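Local coordinates for outer protein YOPM (PDB 1G9U) that probably acts as a secreted leucine-rich-repeat effector that alters host cell physiology and promotes bacterial survival in host tissues, at residues Lys156-Asp161 with Pro173-Ile178; Phe196-Tyr201 with Ser216-Val221. All blocks are in the same frame, centred on the assembly; numbering follows the deposited sequence.

Contact 1: residues Lys156-Asp161 with Pro173-Ile178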
ATOM      1  N   LYS A 156      -3.269 -25.644  32.090  1.00 20.24           N
ATOM      2  CA  LYS A 156      -3.127 -24.249  32.451  1.00 20.06           C
ATOM      3  C   LYS A 156      -3.363 -23.331  31.258  1.00 22.05           C
ATOM      4  O   LYS A 156      -4.005 -22.304  31.394  1.00 24.26           O
ATOM      5  CB  LYS A 156      -1.683 -24.031  32.942  1.00 20.80           C
ATOM      6  CG  LYS A 156      -1.612 -24.385  34.435  1.00 27.28           C
ATOM      7  CD  LYS A 156      -0.256 -24.821  34.933  1.00 41.06           C
ATOM      8  CE  LYS A 156      -0.393 -26.023  35.869  1.00 53.55           C
ATOM      9  NZ  LYS A 156      -1.500 -25.845  36.855  1.00 74.43           N
ATOM     10  N   ILE A 157      -2.808 -23.775  30.142  1.00 19.74           N
ATOM     11  CA  ILE A 157      -2.839 -23.061  28.890  1.00 18.44           C
ATOM     12  C   ILE A 157      -3.305 -23.925  27.724  1.00 22.81           C
ATOM     13  O   ILE A 157      -2.792 -25.001  27.454  1.00 21.48           O
ATOM     14  CB  ILE A 157      -1.447 -22.573  28.462  1.00 14.83           C
ATOM     15  CG1 ILE A 157      -0.774 -21.687  29.502  1.00 18.78           C
ATOM     16  CG2 ILE A 157      -1.591 -21.888  27.118  1.00 18.89           C
ATOM     17  CD1 ILE A 157       0.732 -21.734  29.309  1.00 41.30           C
ATOM     18  N   ILE A 158      -4.311 -23.378  27.052  1.00 21.83           N
ATOM     19  CA  ILE A 158      -4.871 -24.092  25.925  1.00 20.93           C
ATOM     20  C   ILE A 158      -4.843 -23.149  24.724  1.00 26.10           C
ATOM     21  O   ILE A 158      -5.347 -22.030  24.781  1.00 25.29           O
ATOM     22  CB  ILE A 158      -6.321 -24.523  26.168  1.00 21.59           C
ATOM     23  CG1 ILE A 158      -6.560 -25.606  27.211  1.00 19.68           C
ATOM     24  CG2 ILE A 158      -6.927 -24.916  24.812  1.00 26.70           C
ATOM     25  CD1 ILE A 158      -8.024 -25.835  27.559  1.00 15.58           C
ATOM     26  N   ASP A 159      -4.264 -23.576  23.604  1.00 23.00           N
ATOM     27  CA  ASP A 159      -4.345 -22.701  22.446  1.00 14.74           C
ATOM     28  C   ASP A 159      -4.962 -23.477  21.305  1.00 13.14           C
ATOM     29  O   ASP A 159      -4.274 -24.333  20.759  1.00 22.25           O
ATOM     30  CB  ASP A 159      -2.992 -22.191  21.999  1.00 25.04           C
ATOM     31  CG  ASP A 159      -2.977 -21.355  20.731  1.00 30.95           C
ATOM     32  OD1 ASP A 159      -3.986 -21.110  20.017  1.00 31.44           O
ATOM     33  OD2 ASP A 159      -1.846 -20.880  20.460  1.00 43.93           O
ATOM     34  N   VAL A 160      -6.190 -23.225  20.908  1.00 13.62           N
ATOM     35  CA  VAL A 160      -6.656 -23.919  19.701  1.00 21.37           C
ATOM     36  C   VAL A 160      -7.132 -22.965  18.612  1.00 30.18           C
ATOM     37  O   VAL A 160      -8.091 -23.179  17.841  1.00 23.69           O
ATOM     38  CB  VAL A 160      -7.789 -24.835  20.174  1.00 22.47           C
ATOM     39  CG1 VAL A 160      -7.253 -25.828  21.175  1.00 25.21           C
ATOM     40  CG2 VAL A 160      -8.868 -24.006  20.845  1.00 13.22           C
ATOM     41  N   ASP A 161      -6.414 -21.845  18.540  1.00 29.43           N
ATOM     42  CA  ASP A 161      -6.628 -20.809  17.543  1.00 30.46           C
ATOM     43  C   ASP A 161      -6.610 -21.335  16.107  1.00 23.94           C
ATOM     44  O   ASP A 161      -5.734 -22.137  15.752  1.00 26.26           O
ATOM     45  CB  ASP A 161      -5.492 -19.780  17.536  1.00 27.65           C
ATOM     46  CG  ASP A 161      -5.494 -18.621  18.464  1.00 20.79           C
ATOM     47  OD1 ASP A 161      -4.448 -17.945  18.560  1.00 42.12           O
ATOM     48  OD2 ASP A 161      -6.501 -18.321  19.136  1.00 46.71           O
ATOM     49  N   PRO A 173     -10.781 -26.093  35.883  1.00 32.48           N
ATOM     50  CA  PRO A 173     -10.715 -24.899  36.750  1.00 26.16           C
ATOM     51  C   PRO A 173      -9.311 -24.401  36.970  1.00 23.14           C
ATOM     52  O   PRO A 173      -9.056 -23.366  37.565  1.00 18.73           O
ATOM     53  CB  PRO A 173     -11.270 -25.347  38.109  1.00 26.88           C
ATOM     54  CG  PRO A 173     -11.111 -26.821  38.105  1.00 22.47           C
ATOM     55  CD  PRO A 173     -11.076 -27.282  36.681  1.00 31.57           C
ATOM     56  N   SER A 174      -8.408 -25.262  36.470  1.00 24.26           N
ATOM     57  CA  SER A 174      -7.005 -24.842  36.566  1.00 27.34           C
ATOM     58  C   SER A 174      -6.633 -23.949  35.384  1.00 27.40           C
ATOM     59  O   SER A 174      -5.495 -23.515  35.280  1.00 28.33           O
ATOM     60  CB  SER A 174      -6.084 -26.061  36.466  1.00 25.08           C
ATOM     61  OG  SER A 174      -6.609 -27.022  35.554  1.00 26.87           O
ATOM     62  N   LEU A 175      -7.572 -23.795  34.450  1.00 23.45           N
ATOM     63  CA  LEU A 175      -7.226 -23.059  33.237  1.00 16.56           C
ATOM     64  C   LEU A 175      -6.738 -21.667  33.589  1.00 19.07           C
ATOM     65  O   LEU A 175      -7.362 -20.914  34.330  1.00 22.80           O
ATOM     66  CB  LEU A 175      -8.462 -22.947  32.355  1.00 16.70           C
ATOM     67  CG  LEU A 175      -8.235 -22.320  30.977  1.00 23.22           C
ATOM     68  CD1 LEU A 175      -7.036 -22.974  30.313  1.00 13.03           C
ATOM     69  CD2 LEU A 175      -9.503 -22.419  30.142  1.00 25.04           C
ATOM     70  N   GLU A 176      -5.599 -21.293  33.026  1.00 14.71           N
ATOM     71  CA  GLU A 176      -5.231 -19.899  33.223  1.00 17.98           C
ATOM     72  C   GLU A 176      -5.414 -19.085  31.954  1.00 23.38           C
ATOM     73  O   GLU A 176      -5.644 -17.879  31.887  1.00 29.35           O
ATOM     74  CB  GLU A 176      -3.755 -19.871  33.663  1.00 21.57           C
ATOM     75  CG  GLU A 176      -3.734 -20.164  35.158  1.00 44.30           C
ATOM     76  CD  GLU A 176      -2.367 -20.481  35.740  1.00 50.33           C
ATOM     77  OE1 GLU A 176      -1.445 -20.682  34.918  1.00 42.46           O
ATOM     78  OE2 GLU A 176      -2.264 -20.541  36.995  1.00 61.98           O
ATOM     79  N   PHE A 177      -5.237 -19.698  30.791  1.00 21.36           N
ATOM     80  CA  PHE A 177      -5.221 -18.888  29.587  1.00 10.76           C
ATOM     81  C   PHE A 177      -5.944 -19.648  28.492  1.00 15.34           C
ATOM     82  O   PHE A 177      -5.633 -20.822  28.240  1.00 20.49           O
ATOM     83  CB  PHE A 177      -3.786 -18.709  29.108  1.00 17.99           C
ATOM     84  CG  PHE A 177      -3.575 -18.108  27.717  1.00 29.92           C
ATOM     85  CD1 PHE A 177      -3.522 -18.766  26.500  1.00 29.74           C
ATOM     86  CD2 PHE A 177      -3.392 -16.730  27.639  1.00 37.33           C
ATOM     87  CE1 PHE A 177      -3.322 -18.108  25.302  1.00 38.82           C
ATOM     88  CE2 PHE A 177      -3.154 -16.060  26.463  1.00 39.19           C
ATOM     89  CZ  PHE A 177      -3.097 -16.738  25.267  1.00 34.30           C
ATOM     90  N   ILE A 178      -6.787 -18.969  27.733  1.00 16.64           N
ATOM     91  CA  ILE A 178      -7.240 -19.751  26.587  1.00 17.12           C
ATOM     92  C   ILE A 178      -7.385 -18.796  25.397  1.00 19.10           C
ATOM     93  O   ILE A 178      -7.783 -17.649  25.564  1.00 32.72           O
ATOM     94  CB  ILE A 178      -8.519 -20.550  26.802  1.00 22.83           C
ATOM     95  CG1 ILE A 178      -8.923 -21.305  25.525  1.00 28.35           C
ATOM     96  CG2 ILE A 178      -9.636 -19.685  27.350  1.00 22.72           C
ATOM     97  CD1 ILE A 178     -10.006 -22.330  25.716  1.00 23.08           C
TER
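Lys-156 sets its aliphatic stem alongside Glu-176, the two side chains pointing the same way. The touching atoms are Lys-156 CG and Glu-176 OE1, 3.7 Å apart, whereas Lys-156 NZ stays 5.4 Å from Glu-176 OE2. That separation rules out a salt bridge, although opposite charges this near probably attract. The backbone of Lys-156 supplies the first firm link: its O accepts from Phe-177 N at 2.9 Å. A second donor, Glu-176 N, sits so close to the same oxygen that its exact geometry is doubtful. Two residues on, Ile-158 N donates to Phe-177 O over 3.1 Å with an N-H...O angle of 168°, which fixes a parallel register pairing Ile-157 with Phe-177 and Ile-158 with Ile-178. These are successive rungs of a leucine-rich repeat solenoid, and alternation along the strands sorts the side chains. Ile-158 goes into the buried interior, where its CD1 meets Leu-175 CD1 at 4.1 Å, the chains crossing at about a right angle; Ile-178 runs beside its CG2 branch. On the partly exposed face, Ile-157 CG2 meets Phe-177 CD1 at 3.7 Å, the two side chains crossing obliquely. With chi1 at -57° CG1 lies beside the backbone N, and the other branch, CG2, meets the ring. Past the strand, Val-160 O accepts from Asn-163 and Asn-183 ND2, an asparagine ladder joining the repeats.

Contact 2: residues Phe196-Tyr201 with Ser216-Val221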
ATOM      1  N   PHE A 196      -9.039 -19.505  38.114  1.00 23.57           N
ATOM      2  CA  PHE A 196      -7.802 -18.860  37.734  1.00 18.00           C
ATOM      3  C   PHE A 196      -7.800 -18.276  36.326  1.00 21.77           C
ATOM      4  O   PHE A 196      -6.682 -17.873  35.943  1.00 22.50           O
ATOM      5  CB  PHE A 196      -6.596 -19.809  37.839  1.00 19.99           C
ATOM      6  CG  PHE A 196      -6.648 -20.531  39.172  1.00 28.44           C
ATOM      7  CD1 PHE A 196      -7.171 -21.808  39.248  1.00 32.23           C
ATOM      8  CD2 PHE A 196      -6.187 -19.886  40.301  1.00 30.53           C
ATOM      9  CE1 PHE A 196      -7.213 -22.417  40.490  1.00 35.04           C
ATOM     10  CE2 PHE A 196      -6.229 -20.511  41.540  1.00 31.07           C
ATOM     11  CZ  PHE A 196      -6.749 -21.792  41.632  1.00 28.00           C
ATOM     12  N   LEU A 197      -8.920 -18.224  35.618  1.00 13.71           N
ATOM     13  CA  LEU A 197      -8.837 -17.665  34.259  1.00 11.27           C
ATOM     14  C   LEU A 197      -8.425 -16.190  34.234  1.00 12.95           C
ATOM     15  O   LEU A 197      -9.047 -15.299  34.804  1.00 15.54           O
ATOM     16  CB  LEU A 197     -10.206 -17.851  33.598  1.00 13.80           C
ATOM     17  CG  LEU A 197     -10.176 -17.500  32.100  1.00 21.45           C
ATOM     18  CD1 LEU A 197      -9.125 -18.338  31.384  1.00 17.83           C
ATOM     19  CD2 LEU A 197     -11.552 -17.650  31.486  1.00 13.99           C
ATOM     20  N   THR A 198      -7.352 -15.861  33.528  1.00 20.05           N
ATOM     21  CA  THR A 198      -6.644 -14.614  33.345  1.00 22.53           C
ATOM     22  C   THR A 198      -6.772 -13.901  32.002  1.00 17.70           C
ATOM     23  O   THR A 198      -6.744 -12.658  31.937  1.00 15.04           O
ATOM     24  CB  THR A 198      -5.146 -14.995  33.584  1.00 23.87           C
ATOM     25  OG1 THR A 198      -4.992 -14.882  35.011  1.00 47.03           O
ATOM     26  CG2 THR A 198      -4.171 -14.044  32.957  1.00 34.80           C
ATOM     27  N   ALA A 199      -6.893 -14.688  30.945  1.00 14.31           N
ATOM     28  CA  ALA A 199      -7.015 -14.244  29.566  1.00 23.99           C
ATOM     29  C   ALA A 199      -7.669 -15.310  28.669  1.00 20.09           C
ATOM     30  O   ALA A 199      -7.305 -16.492  28.771  1.00 20.84           O
ATOM     31  CB  ALA A 199      -5.652 -13.889  28.973  1.00  6.34           C
ATOM     32  N   ILE A 200      -8.555 -14.779  27.860  1.00 18.61           N
ATOM     33  CA  ILE A 200      -9.369 -15.303  26.802  1.00 23.17           C
ATOM     34  C   ILE A 200      -9.215 -14.531  25.481  1.00 17.15           C
ATOM     35  O   ILE A 200      -9.490 -13.338  25.533  1.00 24.74           O
ATOM     36  CB  ILE A 200     -10.908 -15.157  26.983  1.00 24.70           C
ATOM     37  CG1 ILE A 200     -11.311 -14.895  28.415  1.00 30.20           C
ATOM     38  CG2 ILE A 200     -11.670 -16.329  26.395  1.00 25.74           C
ATOM     39  CD1 ILE A 200     -12.417 -15.785  28.914  1.00 42.91           C
ATOM     40  N   TYR A 201      -8.926 -15.214  24.411  1.00 18.80           N
ATOM     41  CA  TYR A 201      -8.972 -14.811  23.025  1.00 20.15           C
ATOM     42  C   TYR A 201     -10.061 -15.722  22.431  1.00 21.88           C
ATOM     43  O   TYR A 201      -9.883 -16.935  22.472  1.00 26.24           O
ATOM     44  CB  TYR A 201      -7.689 -14.997  22.213  1.00 29.17           C
ATOM     45  CG  TYR A 201      -6.556 -14.250  22.884  1.00 28.42           C
ATOM     46  CD1 TYR A 201      -5.995 -14.723  24.051  1.00 29.61           C
ATOM     47  CD2 TYR A 201      -6.085 -13.057  22.370  1.00 40.92           C
ATOM     48  CE1 TYR A 201      -4.972 -14.004  24.642  1.00 44.96           C
ATOM     49  CE2 TYR A 201      -5.068 -12.341  22.968  1.00 46.13           C
ATOM     50  CZ  TYR A 201      -4.498 -12.824  24.124  1.00 46.03           C
ATOM     51  OH  TYR A 201      -3.481 -12.140  24.758  1.00 62.24           O
ATOM     52  N   SER A 216     -11.258 -13.244  38.236  1.00 20.00           N
ATOM     53  CA  SER A 216      -9.812 -13.193  38.083  1.00 17.11           C
ATOM     54  C   SER A 216      -9.432 -12.720  36.692  1.00 16.24           C
ATOM     55  O   SER A 216      -8.248 -12.591  36.448  1.00 20.26           O
ATOM     56  CB  SER A 216      -9.177 -14.610  38.130  1.00 11.57           C
ATOM     57  OG  SER A 216      -9.964 -15.401  37.220  1.00 19.40           O
ATOM     58  N   LEU A 217     -10.394 -12.629  35.783  1.00 18.62           N
ATOM     59  CA  LEU A 217      -9.986 -12.341  34.415  1.00 15.06           C
ATOM     60  C   LEU A 217      -9.231 -11.024  34.301  1.00 18.34           C
ATOM     61  O   LEU A 217      -9.715 -10.052  34.880  1.00 22.81           O
ATOM     62  CB  LEU A 217     -11.202 -12.223  33.505  1.00 12.92           C
ATOM     63  CG  LEU A 217     -10.788 -12.207  32.032  1.00 20.53           C
ATOM     64  CD1 LEU A 217     -10.253 -13.594  31.675  1.00 21.53           C
ATOM     65  CD2 LEU A 217     -11.970 -11.749  31.201  1.00 27.28           C
ATOM     66  N   GLU A 218      -8.103 -11.061  33.598  1.00 24.28           N
ATOM     67  CA  GLU A 218      -7.307  -9.859  33.367  1.00 24.68           C
ATOM     68  C   GLU A 218      -7.503  -9.281  31.970  1.00 22.53           C
ATOM     69  O   GLU A 218      -7.431  -8.080  31.699  1.00 23.77           O
ATOM     70  CB  GLU A 218      -5.803 -10.088  33.572  1.00 15.99           C
ATOM     71  CG  GLU A 218      -5.446 -10.102  35.047  1.00 24.69           C
ATOM     72  CD  GLU A 218      -4.008 -10.480  35.355  1.00 32.37           C
ATOM     73  OE1 GLU A 218      -3.125 -10.332  34.485  1.00 66.24           O
ATOM     74  OE2 GLU A 218      -3.761 -10.901  36.511  1.00 62.03           O
ATOM     75  N   SER A 219      -7.732 -10.160  30.996  1.00 21.55           N
ATOM     76  CA  SER A 219      -7.862  -9.570  29.673  1.00 15.89           C
ATOM     77  C   SER A 219      -8.867 -10.380  28.886  1.00 17.38           C
ATOM     78  O   SER A 219      -8.883 -11.590  29.084  1.00 22.32           O
ATOM     79  CB  SER A 219      -6.497  -9.608  28.956  1.00 12.51           C
ATOM     80  OG  SER A 219      -6.527 -10.741  28.094  1.00 64.59           O
ATOM     81  N   ILE A 220      -9.632  -9.700  28.055  1.00 22.60           N
ATOM     82  CA  ILE A 220     -10.520 -10.385  27.118  1.00 16.20           C
ATOM     83  C   ILE A 220     -10.349  -9.706  25.747  1.00 22.10           C
ATOM     84  O   ILE A 220     -10.451  -8.479  25.636  1.00 19.12           O
ATOM     85  CB  ILE A 220     -11.978 -10.451  27.551  1.00 16.91           C
ATOM     86  CG1 ILE A 220     -12.806 -11.232  26.513  1.00 17.40           C
ATOM     87  CG2 ILE A 220     -12.684  -9.140  27.857  1.00  8.01           C
ATOM     88  CD1 ILE A 220     -14.221 -11.419  26.995  1.00 16.76           C
ATOM     89  N   VAL A 221     -10.004 -10.523  24.768  1.00 13.78           N
ATOM     90  CA  VAL A 221      -9.904 -10.266  23.366  1.00 11.43           C
ATOM     91  C   VAL A 221     -10.990 -10.981  22.560  1.00 15.79           C
ATOM     92  O   VAL A 221     -10.906 -12.181  22.320  1.00 25.11           O
ATOM     93  CB  VAL A 221      -8.559 -10.750  22.797  1.00 22.54           C
ATOM     94  CG1 VAL A 221      -8.513 -10.420  21.303  1.00 12.06           C
ATOM     95  CG2 VAL A 221      -7.501 -10.065  23.657  1.00 11.60           C
TER
HETATM   96  O   HOH W   1      -5.893 -13.053  37.665  1.00 45.09           O
HETATM   97  O   HOH W   2      -3.594  -9.741  26.575  1.00 44.21           O
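The Tyr-201 ring meets Val-221 along its CD2-CE2 side: CE2 lies 3.4 Å from Val-221 CG2, in an oblique approach that is neither face-on nor edge-on. Its CE1 side turns to the Phe-177 ring, the two planes inclined at about 50°. A second flat group, the carboxylate of Glu-218, belongs to a side chain that runs alongside that of Thr-198, both pointing the same way, with OE1 only loosely near the methyl CG2. Its OE2 accepts from a water that also donates to Ser-216 O at 2.7 Å. On the same face as Tyr-201, Ser-219 OG rests 3.4 Å from Ala-199 CB, and a second water holds Tyr-201 OH at 3.0 Å.

Backbone geometry gives a parallel pairing: the axes of the two short strands approach to 4.8 Å and are almost parallel. Thr-198 O is gripped twice, by Ser-219 N and by Glu-218 N, the latter donor standing 36° out of the carbonyl plane. The straightest bond runs from Val-221 N to Ile-200 O, 3.0 Å at 175°, while that from Ile-200 N to Ser-219 O is weak. Ahead of the strands, Ser-216 OG donates to Leu-197 O at 2.6 Å, again from above the carbonyl plane.

On the buried face, with Ile-200 and Ile-220, Leu-217 CD1 touches Ile-200 CG1 at 3.7 Å, their chains at about a right angle, and Leu-217 lies beside Leu-197. Such leucines and isoleucines line the interior of the solenoid between LRR 7 and LRR 8. The contact thus divides its chemistry by face: apolar carbon inside, and on the face of Tyr-201 a mixture of aromatic, aliphatic and hydroxyl groups, with a water-linked carboxylate ahead of the strand. The serine bond and the doubly gripped carbonyl probably help to set the register where the chains enter the strands.

How the contacts relate
Of the strands concerned, 157-159 comes first, after the N-terminal helices and four earlier strands; the chain loops through a turn without helix or strand and returns at 173-178, where contact 1 closes. It then makes a second loop, enters strand 199-201, and loops again to 216-221, closing contact 2. The contacts are therefore in series, neither nested nor crossed, their centres 10 Å apart. Strands 177-179 and 199-201 are direct neighbours and join them: Ile-178 N lies 2.7 Å from Ala-199 O and Ile-178 O 2.9 Å from Tyr-201 N, probable hydrogen bonds that carry the parallel register onward. Together the two contacts help tie the coils of LRR 5 to LRR 8 into one continuous solenoid.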